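Local coordinates for thiamin pyrophosphokinase family protein (Enterococcus faecalis, PDB 3MEL) that probably catalyses transfer of a diphosphate group from ATP to thiamine, yielding thiamine diphosphate, in a magnesium-dependent reaction, at the interface of chains A and B. Residues are numbered along the deposited sequence; one frame, centred on the assembly and turned at random. Chains: chain A/B, Thiamin pyrophosphokinase family protein.

Contact 1: the interface of chains A and B. Residues chain A 135, 155-157, 188-189, 211; chain B 105, 107.
The guanidinium of B:Arg105 lies flat over the phenol ring of A:Tyr155, a cation-pi stack in which the two planes are 6° apart although the side chains as a whole cross at about a right angle. NH2 sits above the middle of the ring, 3.6 Å from its centroid, while CD2 of the ring lies under the middle of the guanidinium, close to CZ. The stack helps hold the guanidinium flat, and serine hydroxyls meet its two terminal nitrogens. NH1 forms a hydrogen bond with the side-chain oxygen OG of A:Ser211 (3.0 Å), and NH2 makes a weak, bent one to OG of A:Ser189. Further back along the arginine, CG packs on CB of A:Ser211 at 3.5 Å, so this serine meets both the aliphatic stem and the charged head.

The second cross-chain grip comes from B:Asp107. Its carboxylate oxygen OD2 accepts a hydrogen bond from the backbone N of A:Ser189 at 3.1 Å, the donor approaching nearly along the C-O axis and the bond fairly straight, 157° at the hydrogen. The methyl groups of A:Ala157 and A:Ala188 border the same carboxylate.

Behind this first shell, B:Asp107 also holds B:Arg105 from its own chain: a salt bridge joins NH1 to OD1 at 2.7 Å. With chi1 at 64°, CG of B:Asp107 lies between its backbone N and carbonyl carbon, turning the acid toward the arginine. The arginine itself bends at chi2 and chi3, folding its head back toward B:Asp107. The pair illustrates a general principle: an acid of the same chain helps orient an arginine that meets an aromatic face and hydroxyls across an interface. The neighbouring carboxylate would probably also help offset the positive charge brought there.

B:Arg105 is in a loop, just ahead of helix 106-113, which carries B:Asp107. Chain A answers with a beta surface: strand 155-160 supplies A:Tyr155 and A:Ala157, strand 185-188 ends at A:Ala188 just before A:Ser189, and A:Ser211 closes strand 206-211.

Contact 2: the interface of chains A and B. Residues chain A 105, 107-108; chain B 155, 188-189, 211, 213.
Bends at chi2 and chi3 curl A:Arg105 so that its guanidinium reaches B:Tyr155 with one face; above the opposite face stands ND1 of A:His108, its ring tilted from the guanidinium. On the tyrosine side NH2 stands over the ring centre, 3.6 Å from the centroid, in a cation-pi contact. The planes are 11° apart. A:Asp107, with CG between its backbone N and carbonyl carbon (chi1 40°), directs its carboxylate to the rim of the guanidinium, again an acid of the same chain orienting the arginine. There OD2 accepts a hydrogen bond from NH1 at 2.8 Å through the syn lone pair, nearly in the guanidinium plane, and OD1 completes the salt bridge. OD1 also accepts a hydrogen bond from the backbone N of A:His108, from above the carboxylate plane, which helps fix the acid at the start of the helix.

Across the interface, NH1 of A:Arg105 makes a hydrogen bond with OG of B:Ser211 (2.9 Å), and NH2 a weak one to OG of B:Ser189. B:Asp213 adds a looser salt bridge, its OD1 3.6 Å from NE, with the carboxylate turned 81° from the guanidinium. Its other oxygen, OD2, accepts a hydrogen bond from the phenol OH of B:Tyr155 at 2.9 Å, which probably steadies both groups beside the arginine. The modelled approach of OD2 of A:Asp107 to O of B:Ala188 is a doubtful clash of two acceptors.

A:His108 belongs to the thiamine diphosphate pocket. The patch thereby ties the catalytic region of one chain to the strands of its partner and may help set the wall of the ligand site, if this dimer is the working form.

Contact 1: the interface of chains A and B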
loop_
_atom_site.group_PDB
_atom_site.type_symbol
_atom_site.label_atom_id
_atom_site.label_comp_id
_atom_site.label_asym_id
_atom_site.label_seq_id
_atom_site.Cartn_x
_atom_site.Cartn_y
_atom_site.Cartn_z
ATOM N N ASN A 135 -10.542 -0.516 4.910
ATOM C CA ASN A 135 -9.330 -0.617 5.716
ATOM C C ASN A 135 -9.295 0.357 6.852
ATOM O O ASN A 135 -9.827 1.462 6.753
ATOM C CB ASN A 135 -8.085 -0.428 4.847
ATOM C CG ASN A 135 -7.845 -1.594 3.936
ATOM O OD1 ASN A 135 -7.350 -2.628 4.367
ATOM N ND2 ASN A 135 -8.214 -1.451 2.672
ATOM N N TYR A 155 -11.167 -8.977 9.183
ATOM C CA TYR A 155 -9.788 -9.438 9.243
ATOM C C TYR A 155 -8.908 -8.603 10.161
ATOM O O TYR A 155 -9.205 -7.446 10.431
ATOM C CB TYR A 155 -9.207 -9.517 7.831
ATOM C CG TYR A 155 -10.013 -10.425 6.920
ATOM C CD1 TYR A 155 -10.012 -11.810 7.109
ATOM C CD2 TYR A 155 -10.778 -9.907 5.880
ATOM C CE1 TYR A 155 -10.743 -12.643 6.295
ATOM C CE2 TYR A 155 -11.514 -10.739 5.052
ATOM C CZ TYR A 155 -11.489 -12.109 5.266
ATOM O OH TYR A 155 -12.224 -12.953 4.457
ATOM N N LEU A 156 -7.839 -9.213 10.654
ATOM C CA LEU A 156 -6.862 -8.535 11.491
ATOM C C LEU A 156 -5.463 -8.783 10.912
ATOM O O LEU A 156 -5.178 -9.850 10.384
ATOM C CB LEU A 156 -6.958 -9.057 12.929
ATOM C CG LEU A 156 -5.957 -8.582 13.991
ATOM C CD1 LEU A 156 -5.978 -7.054 14.200
ATOM C CD2 LEU A 156 -6.175 -9.320 15.302
ATOM N N ALA A 157 -4.585 -7.801 10.993
ATOM C CA ALA A 157 -3.276 -7.960 10.391
ATOM C C ALA A 157 -2.218 -7.261 11.216
ATOM O O ALA A 157 -2.426 -6.159 11.736
ATOM C CB ALA A 157 -3.280 -7.429 8.995
ATOM N N ALA A 188 -1.130 -11.050 7.533
ATOM C CA ALA A 188 -2.428 -10.580 7.127
ATOM C C ALA A 188 -3.433 -11.705 7.210
ATOM O O ALA A 188 -3.062 -12.854 7.401
ATOM C CB ALA A 188 -2.346 -10.059 5.720
ATOM N N SER A 189 -4.710 -11.359 7.084
ATOM C CA SER A 189 -5.808 -12.336 7.084
ATOM C C SER A 189 -5.960 -13.116 8.390
ATOM O O SER A 189 -6.581 -14.164 8.432
ATOM C CB SER A 189 -5.707 -13.278 5.884
ATOM O OG SER A 189 -5.497 -12.531 4.687
ATOM N N SER A 211 -9.595 -5.032 8.243
ATOM C CA SER A 211 -10.056 -4.915 6.867
ATOM C C SER A 211 -11.256 -5.816 6.636
ATOM O O SER A 211 -11.622 -6.586 7.519
ATOM C CB SER A 211 -8.921 -5.292 5.911
ATOM O OG SER A 211 -8.261 -6.503 6.301
ATOM N N ARG B 105 -7.821 -4.953 0.111
ATOM C CA ARG B 105 -7.182 -5.045 1.418
ATOM C C ARG B 105 -5.699 -4.667 1.333
ATOM O O ARG B 105 -4.984 -5.043 0.409
ATOM C CB ARG B 105 -7.351 -6.442 2.035
ATOM C CG ARG B 105 -8.703 -6.714 2.679
ATOM C CD ARG B 105 -9.417 -7.952 2.098
ATOM N NE ARG B 105 -9.044 -9.262 2.658
ATOM C CZ ARG B 105 -8.145 -9.483 3.617
ATOM N NH1 ARG B 105 -7.484 -8.488 4.183
ATOM N NH2 ARG B 105 -7.897 -10.718 4.016
ATOM N N ASP B 107 -3.406 -5.047 3.959
ATOM C CA ASP B 107 -2.537 -5.999 4.649
ATOM C C ASP B 107 -2.105 -7.068 3.656
ATOM O O ASP B 107 -1.127 -7.770 3.867
ATOM C CB ASP B 107 -3.237 -6.617 5.868
ATOM C CG ASP B 107 -4.463 -7.446 5.502
ATOM O OD1 ASP B 107 -5.131 -7.141 4.490
ATOM O OD2 ASP B 107 -4.769 -8.402 6.248
#

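Contact 2: the interface of chains A and B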
loop_
_atom_site.group_PDB
_atom_site.type_symbol
_atom_site.label_atom_id
_atom_site.label_comp_id
_atom_site.label_asym_id
_atom_site.label_seq_id
_atom_site.Cartn_x
_atom_site.Cartn_y
_atom_site.Cartn_z
ATOM N N ARG A 105 -2.474 5.924 -6.102
ATOM C CA ARG A 105 -1.050 6.013 -6.392
ATOM C C ARG A 105 -0.233 5.447 -5.244
ATOM O O ARG A 105 -0.347 5.895 -4.107
ATOM C CB ARG A 105 -0.662 7.459 -6.715
ATOM C CG ARG A 105 -0.434 7.676 -8.206
ATOM C CD ARG A 105 -0.924 9.008 -8.724
ATOM N NE ARG A 105 -0.050 10.167 -8.497
ATOM C CZ ARG A 105 1.232 10.150 -8.133
ATOM N NH1 ARG A 105 1.875 9.013 -7.929
ATOM N NH2 ARG A 105 1.876 11.296 -7.966
ATOM N N ASP A 107 3.058 5.309 -4.516
ATOM C CA ASP A 107 4.009 6.208 -3.865
ATOM C C ASP A 107 3.324 7.030 -2.764
ATOM O O ASP A 107 3.853 7.182 -1.671
ATOM C CB ASP A 107 4.738 7.122 -4.866
ATOM C CG ASP A 107 3.832 7.652 -5.965
ATOM O OD1 ASP A 107 2.619 7.373 -5.951
ATOM O OD2 ASP A 107 4.349 8.350 -6.861
ATOM N N HIS A 108 2.142 7.557 -3.058
ATOM C CA HIS A 108 1.366 8.249 -2.051
ATOM C C HIS A 108 0.812 7.296 -1.000
ATOM O O HIS A 108 0.757 7.627 0.180
ATOM C CB HIS A 108 0.239 9.037 -2.688
ATOM C CG HIS A 108 0.682 10.331 -3.271
ATOM N ND1 HIS A 108 0.152 10.846 -4.431
ATOM C CD2 HIS A 108 1.616 11.217 -2.853
ATOM C CE1 HIS A 108 0.741 11.997 -4.704
ATOM N NE2 HIS A 108 1.632 12.245 -3.761
ATOM N N TYR B 155 4.523 9.748 -13.491
ATOM C CA TYR B 155 5.339 10.159 -12.354
ATOM C C TYR B 155 6.313 9.071 -11.990
ATOM O O TYR B 155 6.106 7.913 -12.319
ATOM C CB TYR B 155 4.475 10.413 -11.112
ATOM C CG TYR B 155 3.371 11.439 -11.237
ATOM C CD1 TYR B 155 3.588 12.770 -10.911
ATOM C CD2 TYR B 155 2.103 11.066 -11.639
ATOM C CE1 TYR B 155 2.577 13.715 -11.013
ATOM C CE2 TYR B 155 1.085 11.997 -11.741
ATOM C CZ TYR B 155 1.324 13.325 -11.423
ATOM O OH TYR B 155 0.299 14.251 -11.514
ATOM N N ALA B 188 8.198 10.868 -3.541
ATOM C CA ALA B 188 6.989 10.366 -4.182
ATOM C C ALA B 188 6.569 10.934 -5.524
ATOM O O ALA B 188 5.935 10.220 -6.303
ATOM C CB ALA B 188 5.815 10.415 -3.220
ATOM N N SER B 189 6.850 12.189 -5.823
ATOM C CA SER B 189 6.209 12.707 -7.027
ATOM C C SER B 189 7.168 13.321 -8.022
ATOM O O SER B 189 6.916 14.388 -8.594
ATOM C CB SER B 189 5.041 13.636 -6.679
ATOM O OG SER B 189 3.846 12.893 -6.528
ATOM N N SER B 211 4.045 5.697 -11.907
ATOM C CA SER B 211 2.591 5.695 -11.768
ATOM C C SER B 211 1.962 6.856 -12.517
ATOM O O SER B 211 2.658 7.677 -13.126
ATOM C CB SER B 211 2.162 5.741 -10.297
ATOM O OG SER B 211 2.692 6.866 -9.622
ATOM N N ASP B 213 -2.191 9.121 -12.872
ATOM C CA ASP B 213 -3.426 9.435 -12.170
ATOM C C ASP B 213 -4.668 8.735 -12.694
ATOM O O ASP B 213 -4.682 8.153 -13.782
ATOM C CB ASP B 213 -3.637 10.941 -12.133
ATOM C CG ASP B 213 -2.871 11.591 -11.011
ATOM O OD1 ASP B 213 -3.234 11.339 -9.836
ATOM O OD2 ASP B 213 -1.910 12.344 -11.300
#

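Contacts 1 and 2 are twins related by the two-fold axis, their C-alpha centres about 23 Å apart. Each joins the start of helix 106-113 and the residue ahead of it to the strand surface of the other chain, with A and B exchanged. The backbone around Ala188 and Ser189 is modelled differently, so the hydrogen bond from the backbone N of A:Ser189 to the aspartate in contact 1 has no counterpart in contact 2; this may reflect limits of the model and not real asymmetry. Each chain both gives and receives an arginine, consistent with a symmetric dimer, though the structure alone does not show its biological role.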